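Local coordinates for exported protein (Bacteroides fragilis, PDB 4I17) that is of unknown function but, as an exported protein built of tetratricopeptide (TPR) repeats, probably serves as a helical scaffold for binding other proteins or peptides, at residues A155-G160 with P211-I216; K59-Y64 with S83-D88; K114-Y119 with T144-K149; A78-S83 with N109-K114. All blocks are in the same frame, centred on the assembly; numbering follows the deposited sequence. Where two conformers were deposited one is given.

Contact 1: residues A155-G160 with P211-I216; sequences ALYSLG and PNRTEI. With SO4 (sulfate ion), chain B.
Tyr-157 and Ile-216 meet where the start of the last helix, 214-224, packs against helix 149-174 near the C-terminal end of this TPR-type helical solenoid. Ile-216 lays its CG1 methylene over one face of the tyrosine ring, 3.7 Å from the centroid and only 13° off the ring normal, a well-centred CH-pi contact. The tyrosine reaches across because its CG stands anti to the backbone N (chi1 -174°), which swings the ring out from helix 149-174. A second neighbour is Arg-213, the residue at the N-cap position of helix 214-224, whose NH2 comes up to the ring edge, 3.6 Å from Tyr-157 CD2. The guanidinium plane is turned 67° to the ring, far from a parallel stack, and its charge is taken up by a salt bridge from NH2 to Asp-154, three residues before the tyrosine on helix 149-174. Bends at chi2 and chi3 fold the arginine chain back to that place, with Ile-216 CD1 over the guanidinium. At the phenolic end the link becomes indirect: one water lies in the plane of the ring, 2.7 Å from Tyr-157 OH, and donates to Glu-215 OE1 at 2.6 Å.

Contact 2: residues K59-Y64 with S83-D88; sequences KEAADY and SAAYRD
Helices 58-70 and 75-88 run antiparallel here, their short segments inclined at 165° and approaching to 8.5 Å between axes, with the CA atoms of Ala-62 and Ala-85 6.0 Å apart. Such a close approach goes with the small residues at the interface. Ala-85 points its methyl at the opposite helix, where CB meets the CB of Ala-61 at 4.0 Å and also lies 4.1 Å from the backbone N of Ala-62. The methyl thus rests against the helix backbone as well as against another side chain. Ala-62 also faces across, and its CB touches Tyr-86 CE2 at 3.9 Å, approaching the ring obliquely. The tyrosine gets there by reach: its CG is anti to the carbonyl carbon (chi1 -81°), and the end of the side chain comes nearer helix 58-70, so that CE2 reaches Ala-62. No polar bond joins the two segments. Beside the apolar patch, Lys-59 NZ forms a salt bridge with Asp-63 OD1 at 2.8 Å, one turn further along its own helix. Close antiparallel packing of consecutive helices over small residues is in keeping with a TPR-type helical array, and the neighbours on both sides join in: helix 42-54 touches Ala-61 through Ala-52 and Asp-53, and helix 92-105 touches Tyr-86 through Glu-94 and Thr-98.

Contact 3: residues K114-Y119 with T144-K149; sequences KLYAIY and TDVTSK. With SO4 (sulfate ion), chain D.
Asp-145 OD2 is approached by two groups: Tyr-116 OH, 3.0 Å away across the contact, and His-142 ND1, which makes a weak hydrogen bond to it from the end of helix 133-143. The phenol has another acceptor within reach, so its bond to the aspartate is a possible rather than a settled one. OD2 lies at the edge of the tyrosine, near the ring plane, while the carboxylate is turned 40° from that plane. With CG opposite the backbone N across CA-CB (chi1 -179°), Tyr-116 extends from helix 110-129 toward the loop. Nearer the helix the contact is apolar. Val-146 brings one branch, CG1, between two residues: it lies 3.8 Å from Tyr-116 CD2, reached obliquely to the ring, and 4.0 Å from Ala-117 CB. The valine and tyrosine side chains run past each other in opposite senses, and Trp-151 of helix 149-174 packs on both Val-146 and Ala-117.

Further along the loop, Ser-148 takes the N-cap position of helix 149-174, its OG capping Trp-151 N. The same hydroxyl bonds to sulfate O1 at 2.9 Å, and Lys-149 N gives its N-H to sulfate O2 at 2.9 Å, so the anion, probably from the crystallisation liquor, sits at the helix start, where the helix dipole would be expected to attract negative charge. The loop between helices 133-143 and 149-174 thus lies against helix 110-129, the helix before 133-143, consistent with the compact helix-turn-helix stacking of a TPR-type alpha-solenoid.

Contact 4: residues A78-S83 with N109-K114; sequences AYIGKS and NATIEK
Ile-80 and Ile-112 cross obliquely, methylene against methylene, in the stacking of two helices of the TPR solenoid: helix 75-88 and helix 110-129, separated along the chain by helix 92-105. The short segments run in roughly the same direction, 31° apart, with their axes 10.5 Å from each other, a spacing that the branched isoleucines bridge. The CG1 atoms of Ile-80 and Ile-112 meet at 3.7 Å. Both side chains carry CG1 anti to the carbonyl carbon, chi1 being -70° in Ile-80, and both continue extended to CD1. They differ in how they set out. The CB of Ile-80 is directed toward the other helix, whereas that of Ile-112 sets off to one side and the end of its side chain comes nearer. CD1 of Ile-80 stays against Ile-112 CG1 and also meets the methyl CG2 of Thr-111 at 3.7 Å, the isoleucine and threonine side chains crossing at about a right angle. Thr-111 presents this methyl because CG2 stands opposite the backbone N, while the hydroxyl lies beside that N. Tyr-79 contributes through its root, CB lying 4.4 Å from Ile-112 CD1, while its ring heads off elsewhere. Helix 92-105 fills in beside the pair, with Ala-105 against Tyr-79 and Ile-103 against Ile-112. At the start of helix 110-129, Asn-109 is the N-cap: its OD1 accepts from Ile-112 N at 3.0 Å, nearly straight at 171° and in the carbonyl plane of the amide.

Along the chain contacts 2 and 4 interlock, their segments alternating, while contact 3 and then contact 1 follow in series. Contacts 2 and 4 share helix 75-88 and Ser-83, with centres about 13 Å apart; contacts 4 and 3 share helix 110-129 and Lys-114, their centres about 11 Å apart. Glu-113 ties this last pair together, probably hydrogen-bonding to Thr-147 and to Ser-148 N. Contact 3 leads on to contact 1, about 15 Å away between centres, through Thr-144 packed on Ala-155. Contacts 1 and 2 lie on opposite sides of the chain's centre, about 35 Å apart between centres. The four therefore mark successive steps of one elongated all-helical solenoid, joined by neighbour-to-neighbour packing and, between contacts 3 and 4, probable hydrogen bonds.

Contact 1: residues A155-G160 with P211-I216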
loop_
_atom_site.group_PDB
_atom_site.type_symbol
_atom_site.label_atom_id
_atom_site.label_comp_id
_atom_site.label_asym_id
_atom_site.label_seq_id
_atom_site.Cartn_x
_atom_site.Cartn_y
_atom_site.Cartn_z
ATOM N N ALA A 155 -4.860 -9.862 4.108
ATOM C CA ALA A 155 -4.760 -8.926 5.244
ATOM C C ALA A 155 -5.462 -9.577 6.463
ATOM O O ALA A 155 -4.955 -9.494 7.587
ATOM C CB ALA A 155 -5.406 -7.598 4.886
ATOM N N LEU A 156 -6.617 -10.241 6.239
ATOM C CA LEU A 156 -7.359 -10.934 7.327
ATOM C C LEU A 156 -6.593 -12.127 7.830
ATOM O O LEU A 156 -6.564 -12.373 9.037
ATOM C CB LEU A 156 -8.747 -11.360 6.826
ATOM C CG LEU A 156 -9.681 -10.203 6.558
ATOM C CD1 LEU A 156 -10.865 -10.655 5.746
ATOM C CD2 LEU A 156 -10.154 -9.532 7.846
ATOM N N TYR A 157 -5.952 -12.884 6.916
ATOM C CA TYR A 157 -5.138 -14.027 7.332
ATOM C C TYR A 157 -3.931 -13.535 8.188
ATOM O O TYR A 157 -3.615 -14.148 9.228
ATOM C CB TYR A 157 -4.683 -14.728 6.045
ATOM C CG TYR A 157 -3.926 -16.038 6.129
ATOM C CD1 TYR A 157 -3.849 -16.759 7.324
ATOM C CD2 TYR A 157 -3.344 -16.596 4.993
ATOM C CE1 TYR A 157 -3.146 -17.967 7.391
ATOM C CE2 TYR A 157 -2.647 -17.793 5.052
ATOM C CZ TYR A 157 -2.571 -18.486 6.247
ATOM O OH TYR A 157 -1.918 -19.681 6.241
ATOM N N SER A 158 -3.299 -12.403 7.797
ATOM C CA SER A 158 -2.182 -11.814 8.564
ATOM C C SER A 158 -2.678 -11.397 9.958
ATOM O O SER A 158 -1.989 -11.653 10.928
ATOM C CB SER A 158 -1.627 -10.597 7.829
ATOM O OG SER A 158 -0.991 -11.000 6.623
ATOM N N LEU A 159 -3.916 -10.846 10.055
ATOM C CA LEU A 159 -4.507 -10.468 11.361
ATOM C C LEU A 159 -4.773 -11.706 12.197
ATOM O O LEU A 159 -4.544 -11.690 13.408
ATOM C CB LEU A 159 -5.796 -9.678 11.129
ATOM C CG LEU A 159 -5.532 -8.218 10.709
ATOM C CD1 LEU A 159 -6.710 -7.644 9.944
ATOM C CD2 LEU A 159 -5.193 -7.352 11.948
ATOM N N GLY A 160 -5.247 -12.769 11.571
ATOM C CA GLY A 160 -5.480 -14.037 12.277
ATOM C C GLY A 160 -4.204 -14.599 12.863
ATOM O O GLY A 160 -4.168 -14.986 14.041
ATOM N N PRO A 211 -12.629 -19.573 0.110
ATOM C CA PRO A 211 -12.786 -20.965 0.584
ATOM C C PRO A 211 -11.759 -21.926 -0.030
ATOM O O PRO A 211 -11.520 -22.975 0.541
ATOM C CB PRO A 211 -14.223 -21.340 0.190
ATOM C CG PRO A 211 -14.850 -20.134 -0.343
ATOM C CD PRO A 211 -13.830 -19.087 -0.603
ATOM N N ASN A 212 -11.095 -21.545 -1.136
ATOM C CA ASN A 212 -10.065 -22.408 -1.759
ATOM C C ASN A 212 -8.749 -22.408 -0.984
ATOM O O ASN A 212 -7.876 -23.226 -1.266
ATOM C CB ASN A 212 -9.775 -21.914 -3.180
ATOM C CG ASN A 212 -9.338 -20.472 -3.175
ATOM O OD1 ASN A 212 -10.089 -19.561 -2.773
ATOM N ND2 ASN A 212 -8.108 -20.236 -3.565
ATOM N N ARG A 213 -8.570 -21.458 -0.049
ATOM C CA ARG A 213 -7.309 -21.337 0.706
ATOM C C ARG A 213 -7.383 -22.262 1.915
ATOM O O ARG A 213 -7.693 -21.831 3.024
ATOM C CB ARG A 213 -7.081 -19.874 1.111
ATOM C CG ARG A 213 -6.900 -18.890 -0.049
ATOM C CD ARG A 213 -5.520 -18.933 -0.693
ATOM N NE ARG A 213 -4.433 -18.565 0.227
ATOM C CZ ARG A 213 -4.142 -17.318 0.578
ATOM N NH1 ARG A 213 -4.875 -16.305 0.131
ATOM N NH2 ARG A 213 -3.125 -17.074 1.392
ATOM N N THR A 214 -7.172 -23.565 1.686
ATOM C CA THR A 214 -7.365 -24.581 2.738
ATOM C C THR A 214 -6.473 -24.403 3.954
ATOM O O THR A 214 -6.888 -24.778 5.061
ATOM C CB THR A 214 -7.201 -25.980 2.162
ATOM O OG1 THR A 214 -5.938 -26.060 1.519
ATOM C CG2 THR A 214 -8.325 -26.340 1.178
ATOM N N GLU A 215 -5.301 -23.769 3.794
ATOM C CA GLU A 215 -4.428 -23.560 4.955
ATOM C C GLU A 215 -5.038 -22.561 5.935
ATOM O O GLU A 215 -4.788 -22.666 7.118
ATOM C CB GLU A 215 -3.036 -23.073 4.518
ATOM C CG GLU A 215 -2.197 -24.198 3.924
ATOM C CD GLU A 215 -0.987 -23.822 3.089
ATOM O OE1 GLU A 215 -0.302 -22.827 3.425
ATOM O OE2 GLU A 215 -0.672 -24.583 2.144
ATOM N N ILE A 216 -5.859 -21.607 5.452
ATOM C CA ILE A 216 -6.494 -20.649 6.362
ATOM C C ILE A 216 -7.511 -21.378 7.233
ATOM O O ILE A 216 -7.559 -21.141 8.430
ATOM C CB ILE A 216 -7.155 -19.474 5.611
ATOM C CG1 ILE A 216 -6.170 -18.822 4.624
ATOM C CG2 ILE A 216 -7.679 -18.453 6.629
ATOM C CD1 ILE A 216 -6.738 -17.605 3.845
HETATM S S SO4 B . -5.685 -17.421 -4.766
HETATM O O1 SO4 B . -5.050 -16.556 -3.784
HETATM O O2 SO4 B . -5.508 -16.852 -6.100
HETATM O O3 SO4 B . -5.094 -18.755 -4.731
HETATM O O4 SO4 B . -7.106 -17.510 -4.447
HETATM O O HOH W 1 -1.067 -20.320 3.753
#

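Contact 2: residues K59-Y64 with S83-D88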
loop_
_atom_site.group_PDB
_atom_site.type_symbol
_atom_site.label_atom_id
_atom_site.label_comp_id
_atom_site.label_asym_id
_atom_site.label_seq_id
_atom_site.Cartn_x
_atom_site.Cartn_y
_atom_site.Cartn_z
ATOM N N LYS A 59 10.922 15.897 -7.694
ATOM C CA LYS A 59 9.888 16.864 -7.310
ATOM C C LYS A 59 9.161 17.373 -8.545
ATOM O O LYS A 59 7.932 17.575 -8.508
ATOM C CB LYS A 59 10.481 18.029 -6.471
ATOM C CG LYS A 59 9.456 19.079 -6.005
ATOM C CD LYS A 59 8.407 18.524 -5.016
ATOM C CE LYS A 59 7.340 19.529 -4.646
ATOM N NZ LYS A 59 6.365 19.743 -5.748
ATOM N N GLU A 60 9.929 17.571 -9.634
ATOM C CA GLU A 60 9.403 18.025 -10.914
ATOM C C GLU A 60 8.432 16.961 -11.447
ATOM O O GLU A 60 7.338 17.299 -11.910
ATOM C CB GLU A 60 10.573 18.311 -11.875
ATOM C CG GLU A 60 11.545 19.356 -11.323
ATOM C CD GLU A 60 12.767 18.945 -10.499
ATOM O OE1 GLU A 60 12.683 18.042 -9.626
ATOM O OE2 GLU A 60 13.816 19.599 -10.699
ATOM N N ALA A 61 8.807 15.659 -11.328
ATOM C CA ALA A 61 7.953 14.557 -11.787
ATOM C C ALA A 61 6.561 14.644 -11.116
ATOM O O ALA A 61 5.522 14.660 -11.801
ATOM C CB ALA A 61 8.615 13.214 -11.473
ATOM N N ALA A 62 6.560 14.805 -9.785
ATOM C CA ALA A 62 5.332 14.902 -9.005
ATOM C C ALA A 62 4.485 16.095 -9.491
ATOM O O ALA A 62 3.281 15.935 -9.683
ATOM C CB ALA A 62 5.668 15.035 -7.512
ATOM N N ASP A 63 5.117 17.230 -9.817
ATOM C CA ASP A 63 4.416 18.415 -10.334
ATOM C C ASP A 63 3.736 18.124 -11.686
ATOM O O ASP A 63 2.598 18.530 -11.890
ATOM C CB ASP A 63 5.372 19.635 -10.475
ATOM C CG ASP A 63 5.788 20.242 -9.130
ATOM O OD1 ASP A 63 5.020 20.121 -8.161
ATOM O OD2 ASP A 63 6.886 20.829 -9.054
ATOM N N TYR A 64 4.425 17.454 -12.606
ATOM C CA TYR A 64 3.838 17.128 -13.902
ATOM C C TYR A 64 2.748 16.064 -13.774
ATOM O O TYR A 64 1.699 16.218 -14.398
ATOM C CB TYR A 64 4.905 16.725 -14.935
ATOM C CG TYR A 64 5.693 17.952 -15.316
ATOM C CD1 TYR A 64 5.103 18.984 -16.041
ATOM C CD2 TYR A 64 6.988 18.144 -14.845
ATOM C CE1 TYR A 64 5.791 20.174 -16.297
ATOM C CE2 TYR A 64 7.690 19.322 -15.109
ATOM C CZ TYR A 64 7.086 20.333 -15.827
ATOM O OH TYR A 64 7.786 21.486 -16.057
ATOM N N SER A 83 3.102 8.788 -6.906
ATOM C CA SER A 83 3.506 8.000 -5.731
ATOM C C SER A 83 4.947 7.518 -5.895
ATOM O O SER A 83 5.736 7.625 -4.956
ATOM C CB SER A 83 2.565 6.813 -5.517
ATOM O OG SER A 83 2.845 5.729 -6.390
ATOM N N ALA A 84 5.304 7.004 -7.104
ATOM C CA ALA A 84 6.652 6.501 -7.385
ATOM C C ALA A 84 7.698 7.586 -7.203
ATOM O O ALA A 84 8.808 7.302 -6.739
ATOM C CB ALA A 84 6.742 5.916 -8.788
ATOM N N ALA A 85 7.367 8.826 -7.592
ATOM C CA ALA A 85 8.281 9.957 -7.441
ATOM C C ALA A 85 8.568 10.191 -5.956
ATOM O O ALA A 85 9.717 10.384 -5.585
ATOM C CB ALA A 85 7.678 11.211 -8.082
ATOM N N TYR A 86 7.532 10.087 -5.094
ATOM C CA TYR A 86 7.715 10.250 -3.639
ATOM C C TYR A 86 8.484 9.076 -3.026
ATOM O O TYR A 86 9.309 9.311 -2.148
ATOM C CB TYR A 86 6.373 10.484 -2.958
ATOM C CG TYR A 86 5.961 11.930 -3.097
ATOM C CD1 TYR A 86 6.660 12.939 -2.443
ATOM C CD2 TYR A 86 4.868 12.294 -3.876
ATOM C CE1 TYR A 86 6.278 14.270 -2.549
ATOM C CE2 TYR A 86 4.499 13.633 -4.024
ATOM C CZ TYR A 86 5.193 14.613 -3.342
ATOM O OH TYR A 86 4.798 15.925 -3.424
ATOM N N ARG A 87 8.274 7.842 -3.537
ATOM C CA ARG A 87 9.022 6.642 -3.136
ATOM C C ARG A 87 10.519 6.876 -3.439
ATOM O O ARG A 87 11.384 6.604 -2.611
ATOM C CB ARG A 87 8.475 5.424 -3.917
ATOM C CG ARG A 87 8.988 4.050 -3.443
ATOM C CD ARG A 87 8.317 2.890 -4.178
ATOM N NE ARG A 87 8.591 2.912 -5.621
ATOM C CZ ARG A 87 7.700 2.626 -6.567
ATOM N NH1 ARG A 87 6.471 2.245 -6.240
ATOM N NH2 ARG A 87 8.037 2.702 -7.848
ATOM N N ASP A 88 10.814 7.427 -4.629
ATOM C CA ASP A 88 12.187 7.741 -5.088
ATOM C C ASP A 88 12.817 8.865 -4.229
ATOM O O ASP A 88 14.036 8.875 -4.023
ATOM C CB ASP A 88 12.171 8.122 -6.558
ATOM C CG ASP A 88 11.857 6.989 -7.522
ATOM O OD1 ASP A 88 12.142 5.826 -7.181
ATOM O OD2 ASP A 88 11.393 7.280 -8.655
#

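Contact 3: residues K114-Y119 with T144-K149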
loop_
_atom_site.group_PDB
_atom_site.type_symbol
_atom_site.label_atom_id
_atom_site.label_comp_id
_atom_site.label_asym_id
_atom_site.label_seq_id
_atom_site.Cartn_x
_atom_site.Cartn_y
_atom_site.Cartn_z
ATOM N N LYS A 114 -2.962 -2.994 -5.566
ATOM C CA LYS A 114 -1.814 -3.838 -5.227
ATOM C C LYS A 114 -0.779 -3.028 -4.466
ATOM O O LYS A 114 -0.352 -3.466 -3.421
ATOM C CB LYS A 114 -1.174 -4.492 -6.461
ATOM C CG LYS A 114 -1.982 -5.643 -7.052
ATOM C CD LYS A 114 -1.326 -6.161 -8.337
ATOM C CE LYS A 114 -2.030 -7.366 -8.922
ATOM N NZ LYS A 114 -3.361 -7.027 -9.493
ATOM N N LEU A 115 -0.406 -1.828 -4.964
ATOM C CA LEU A 115 0.598 -0.996 -4.283
ATOM C C LEU A 115 0.159 -0.565 -2.877
ATOM O O LEU A 115 0.969 -0.582 -1.936
ATOM C CB LEU A 115 0.906 0.234 -5.132
ATOM C CG LEU A 115 1.460 -0.096 -6.519
ATOM C CD1 LEU A 115 1.420 1.134 -7.435
ATOM C CD2 LEU A 115 2.855 -0.695 -6.424
ATOM N N TYR A 116 -1.099 -0.175 -2.746
ATOM C CA TYR A 116 -1.676 0.252 -1.470
ATOM C C TYR A 116 -1.617 -0.897 -0.458
ATOM O O TYR A 116 -1.157 -0.739 0.673
ATOM C CB TYR A 116 -3.141 0.669 -1.707
ATOM C CG TYR A 116 -3.863 1.161 -0.475
ATOM C CD1 TYR A 116 -3.850 2.510 -0.126
ATOM C CD2 TYR A 116 -4.581 0.282 0.338
ATOM C CE1 TYR A 116 -4.535 2.970 0.998
ATOM C CE2 TYR A 116 -5.222 0.726 1.496
ATOM C CZ TYR A 116 -5.229 2.077 1.794
ATOM O OH TYR A 116 -5.887 2.531 2.907
ATOM N N ALA A 117 -2.139 -2.046 -0.866
ATOM C CA ALA A 117 -2.182 -3.195 0.018
ATOM C C ALA A 117 -0.766 -3.676 0.338
ATOM O O ALA A 117 -0.527 -4.027 1.483
ATOM C CB ALA A 117 -2.996 -4.304 -0.615
ATOM N N ILE A 118 0.172 -3.689 -0.638
ATOM C CA ILE A 118 1.540 -4.176 -0.346
ATOM C C ILE A 118 2.185 -3.264 0.706
ATOM O O ILE A 118 2.857 -3.751 1.622
ATOM C CB ILE A 118 2.377 -4.300 -1.654
ATOM C CG1 ILE A 118 1.902 -5.564 -2.405
ATOM C CG2 ILE A 118 3.913 -4.368 -1.377
ATOM C CD1 ILE A 118 2.189 -5.557 -3.863
ATOM N N TYR A 119 1.959 -1.963 0.587
ATOM C CA TYR A 119 2.548 -1.008 1.533
ATOM C C TYR A 119 2.134 -1.337 2.981
ATOM O O TYR A 119 2.978 -1.413 3.892
ATOM C CB TYR A 119 2.106 0.418 1.178
ATOM C CG TYR A 119 2.596 1.419 2.193
ATOM C CD1 TYR A 119 3.872 1.968 2.096
ATOM C CD2 TYR A 119 1.811 1.774 3.288
ATOM C CE1 TYR A 119 4.353 2.855 3.067
ATOM C CE2 TYR A 119 2.280 2.655 4.261
ATOM C CZ TYR A 119 3.543 3.215 4.127
ATOM O OH TYR A 119 4.005 4.109 5.054
ATOM N N THR A 144 -7.115 -4.046 4.469
ATOM C CA THR A 144 -8.448 -4.628 4.197
ATOM C C THR A 144 -9.348 -3.606 3.472
ATOM O O THR A 144 -10.430 -3.995 3.037
ATOM C CB THR A 144 -9.162 -5.166 5.481
ATOM O OG1 THR A 144 -9.595 -4.076 6.297
ATOM C CG2 THR A 144 -8.315 -6.115 6.307
ATOM N N ASP A 145 -8.907 -2.316 3.319
ATOM C CA ASP A 145 -9.664 -1.231 2.635
ATOM C C ASP A 145 -9.752 -1.403 1.110
ATOM O O ASP A 145 -10.458 -0.642 0.447
ATOM C CB ASP A 145 -9.055 0.160 2.907
ATOM C CG ASP A 145 -8.931 0.594 4.358
ATOM O OD1 ASP A 145 -9.652 0.028 5.217
ATOM O OD2 ASP A 145 -8.125 1.522 4.634
ATOM N N VAL A 146 -9.008 -2.347 0.549
ATOM C CA VAL A 146 -9.039 -2.629 -0.886
ATOM C C VAL A 146 -10.356 -3.366 -1.197
ATOM O O VAL A 146 -10.919 -4.016 -0.309
ATOM C CB VAL A 146 -7.790 -3.413 -1.366
ATOM C CG1 VAL A 146 -6.509 -2.581 -1.217
ATOM C CG2 VAL A 146 -7.656 -4.747 -0.650
ATOM N N THR A 147 -10.841 -3.265 -2.431
ATOM C CA THR A 147 -12.097 -3.915 -2.813
ATOM C C THR A 147 -11.863 -5.369 -3.200
ATOM O O THR A 147 -12.796 -6.161 -3.140
ATOM C CB THR A 147 -12.791 -3.156 -3.970
ATOM O OG1 THR A 147 -11.999 -3.266 -5.143
ATOM C CG2 THR A 147 -13.039 -1.703 -3.650
ATOM N N SER A 148 -10.633 -5.715 -3.584
ATOM C CA SER A 148 -10.237 -7.060 -3.997
ATOM C C SER A 148 -10.441 -8.052 -2.855
ATOM O O SER A 148 -9.865 -7.845 -1.782
ATOM C CB SER A 148 -8.768 -7.052 -4.400
ATOM O OG SER A 148 -8.264 -8.372 -4.496
ATOM N N LYS A 149 -11.248 -9.120 -3.081
ATOM C CA LYS A 149 -11.463 -10.169 -2.061
ATOM C C LYS A 149 -10.152 -10.926 -1.764
ATOM O O LYS A 149 -9.915 -11.328 -0.630
ATOM C CB LYS A 149 -12.517 -11.169 -2.561
ATOM C CG LYS A 149 -13.945 -10.633 -2.560
ATOM C CD LYS A 149 -14.965 -11.685 -3.067
ATOM C CE LYS A 149 -15.115 -12.896 -2.165
ATOM N NZ LYS A 149 -15.937 -13.965 -2.789
HETATM S S SO4 D . -10.968 -10.557 -6.556
HETATM O O1 SO4 D . -9.632 -9.960 -6.476
HETATM O O2 SO4 D . -11.967 -9.773 -5.798
HETATM O O3 SO4 D . -11.361 -10.611 -7.967
HETATM O O4 SO4 D . -10.936 -11.915 -6.026
#

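Contact 4: residues A78-S83 with N109-K114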
loop_
_atom_site.group_PDB
_atom_site.type_symbol
_atom_site.label_atom_id
_atom_site.label_comp_id
_atom_site.label_asym_id
_atom_site.label_seq_id
_atom_site.Cartn_x
_atom_site.Cartn_y
_atom_site.Cartn_z
ATOM N N ALA A 78 -1.201 8.274 -13.562
ATOM C CA ALA A 78 -0.713 9.562 -13.031
ATOM C C ALA A 78 -0.546 9.486 -11.502
ATOM O O ALA A 78 0.453 9.975 -10.982
ATOM C CB ALA A 78 -1.666 10.692 -13.406
ATOM N N TYR A 79 -1.492 8.849 -10.779
ATOM C CA TYR A 79 -1.322 8.673 -9.319
ATOM C C TYR A 79 -0.157 7.739 -9.007
ATOM O O TYR A 79 0.563 7.997 -8.054
ATOM C CB TYR A 79 -2.584 8.107 -8.658
ATOM C CG TYR A 79 -3.607 9.177 -8.353
ATOM C CD1 TYR A 79 -3.410 10.084 -7.310
ATOM C CD2 TYR A 79 -4.757 9.304 -9.118
ATOM C CE1 TYR A 79 -4.346 11.081 -7.033
ATOM C CE2 TYR A 79 -5.716 10.279 -8.833
ATOM C CZ TYR A 79 -5.501 11.167 -7.792
ATOM O OH TYR A 79 -6.438 12.125 -7.514
ATOM N N ILE A 80 0.023 6.655 -9.793
ATOM C CA ILE A 80 1.110 5.688 -9.579
ATOM C C ILE A 80 2.433 6.394 -9.809
ATOM O O ILE A 80 3.354 6.247 -9.005
ATOM C CB ILE A 80 0.948 4.425 -10.460
ATOM C CG1 ILE A 80 -0.243 3.581 -9.983
ATOM C CG2 ILE A 80 2.256 3.580 -10.518
ATOM C CD1 ILE A 80 -0.769 2.601 -11.054
ATOM N N GLY A 81 2.488 7.203 -10.871
ATOM C CA GLY A 81 3.674 7.987 -11.191
ATOM C C GLY A 81 4.040 8.964 -10.092
ATOM O O GLY A 81 5.206 9.074 -9.730
ATOM N N LYS A 82 3.055 9.697 -9.581
ATOM C CA LYS A 82 3.276 10.657 -8.508
ATOM C C LYS A 82 3.755 9.924 -7.254
ATOM O O LYS A 82 4.718 10.374 -6.626
ATOM C CB LYS A 82 1.996 11.446 -8.213
ATOM C CG LYS A 82 2.257 12.615 -7.288
ATOM C CD LYS A 82 1.009 13.450 -7.110
ATOM C CE LYS A 82 1.250 14.531 -6.101
ATOM N NZ LYS A 82 -0.030 15.160 -5.697
ATOM N N SER A 83 3.102 8.788 -6.906
ATOM C CA SER A 83 3.506 8.000 -5.731
ATOM C C SER A 83 4.947 7.518 -5.895
ATOM O O SER A 83 5.736 7.625 -4.956
ATOM C CB SER A 83 2.565 6.813 -5.517
ATOM O OG SER A 83 2.845 5.729 -6.390
ATOM N N ASN A 109 -8.974 -0.183 -9.090
ATOM C CA ASN A 109 -7.911 -0.224 -10.088
ATOM C C ASN A 109 -6.912 -1.246 -9.555
ATOM O O ASN A 109 -6.401 -1.054 -8.453
ATOM C CB ASN A 109 -7.281 1.168 -10.354
ATOM C CG ASN A 109 -6.084 1.095 -11.264
ATOM O OD1 ASN A 109 -4.947 0.871 -10.820
ATOM N ND2 ASN A 109 -6.314 1.248 -12.570
ATOM N N ALA A 110 -6.692 -2.360 -10.293
ATOM C CA ALA A 110 -5.812 -3.454 -9.863
ATOM C C ALA A 110 -4.420 -2.985 -9.407
ATOM O O ALA A 110 -4.029 -3.323 -8.290
ATOM C CB ALA A 110 -5.661 -4.490 -10.971
ATOM N N THR A 111 -3.682 -2.216 -10.235
ATOM C CA THR A 111 -2.310 -1.828 -9.891
ATOM C C THR A 111 -2.280 -0.896 -8.639
ATOM O O THR A 111 -1.475 -1.166 -7.753
ATOM C CB THR A 111 -1.553 -1.284 -11.113
ATOM O OG1 THR A 111 -1.597 -2.299 -12.136
ATOM C CG2 THR A 111 -0.092 -1.006 -10.807
ATOM N N ILE A 112 -3.167 0.125 -8.530
ATOM C CA ILE A 112 -3.186 1.002 -7.338
ATOM C C ILE A 112 -3.538 0.172 -6.084
ATOM O O ILE A 112 -2.879 0.337 -5.048
ATOM C CB ILE A 112 -4.117 2.228 -7.474
ATOM C CG1 ILE A 112 -3.663 3.148 -8.617
ATOM C CG2 ILE A 112 -4.160 3.037 -6.149
ATOM C CD1 ILE A 112 -4.654 4.228 -8.929
ATOM N N GLU A 113 -4.550 -0.727 -6.171
ATOM C CA GLU A 113 -4.896 -1.555 -5.004
ATOM C C GLU A 113 -3.727 -2.421 -4.594
ATOM O O GLU A 113 -3.511 -2.547 -3.391
ATOM C CB GLU A 113 -6.133 -2.435 -5.222
ATOM C CG GLU A 113 -7.447 -1.676 -5.183
ATOM C CD GLU A 113 -8.698 -2.514 -4.969
ATOM O OE1 GLU A 113 -8.613 -3.766 -4.961
ATOM O OE2 GLU A 113 -9.771 -1.900 -4.776
ATOM N N LYS A 114 -2.962 -2.994 -5.566
ATOM C CA LYS A 114 -1.814 -3.838 -5.227
ATOM C C LYS A 114 -0.779 -3.028 -4.466
ATOM O O LYS A 114 -0.352 -3.466 -3.421
ATOM C CB LYS A 114 -1.174 -4.492 -6.461
ATOM C CG LYS A 114 -1.982 -5.643 -7.052
ATOM C CD LYS A 114 -1.326 -6.161 -8.337
ATOM C CE LYS A 114 -2.030 -7.366 -8.922
ATOM N NZ LYS A 114 -3.361 -7.027 -9.493
#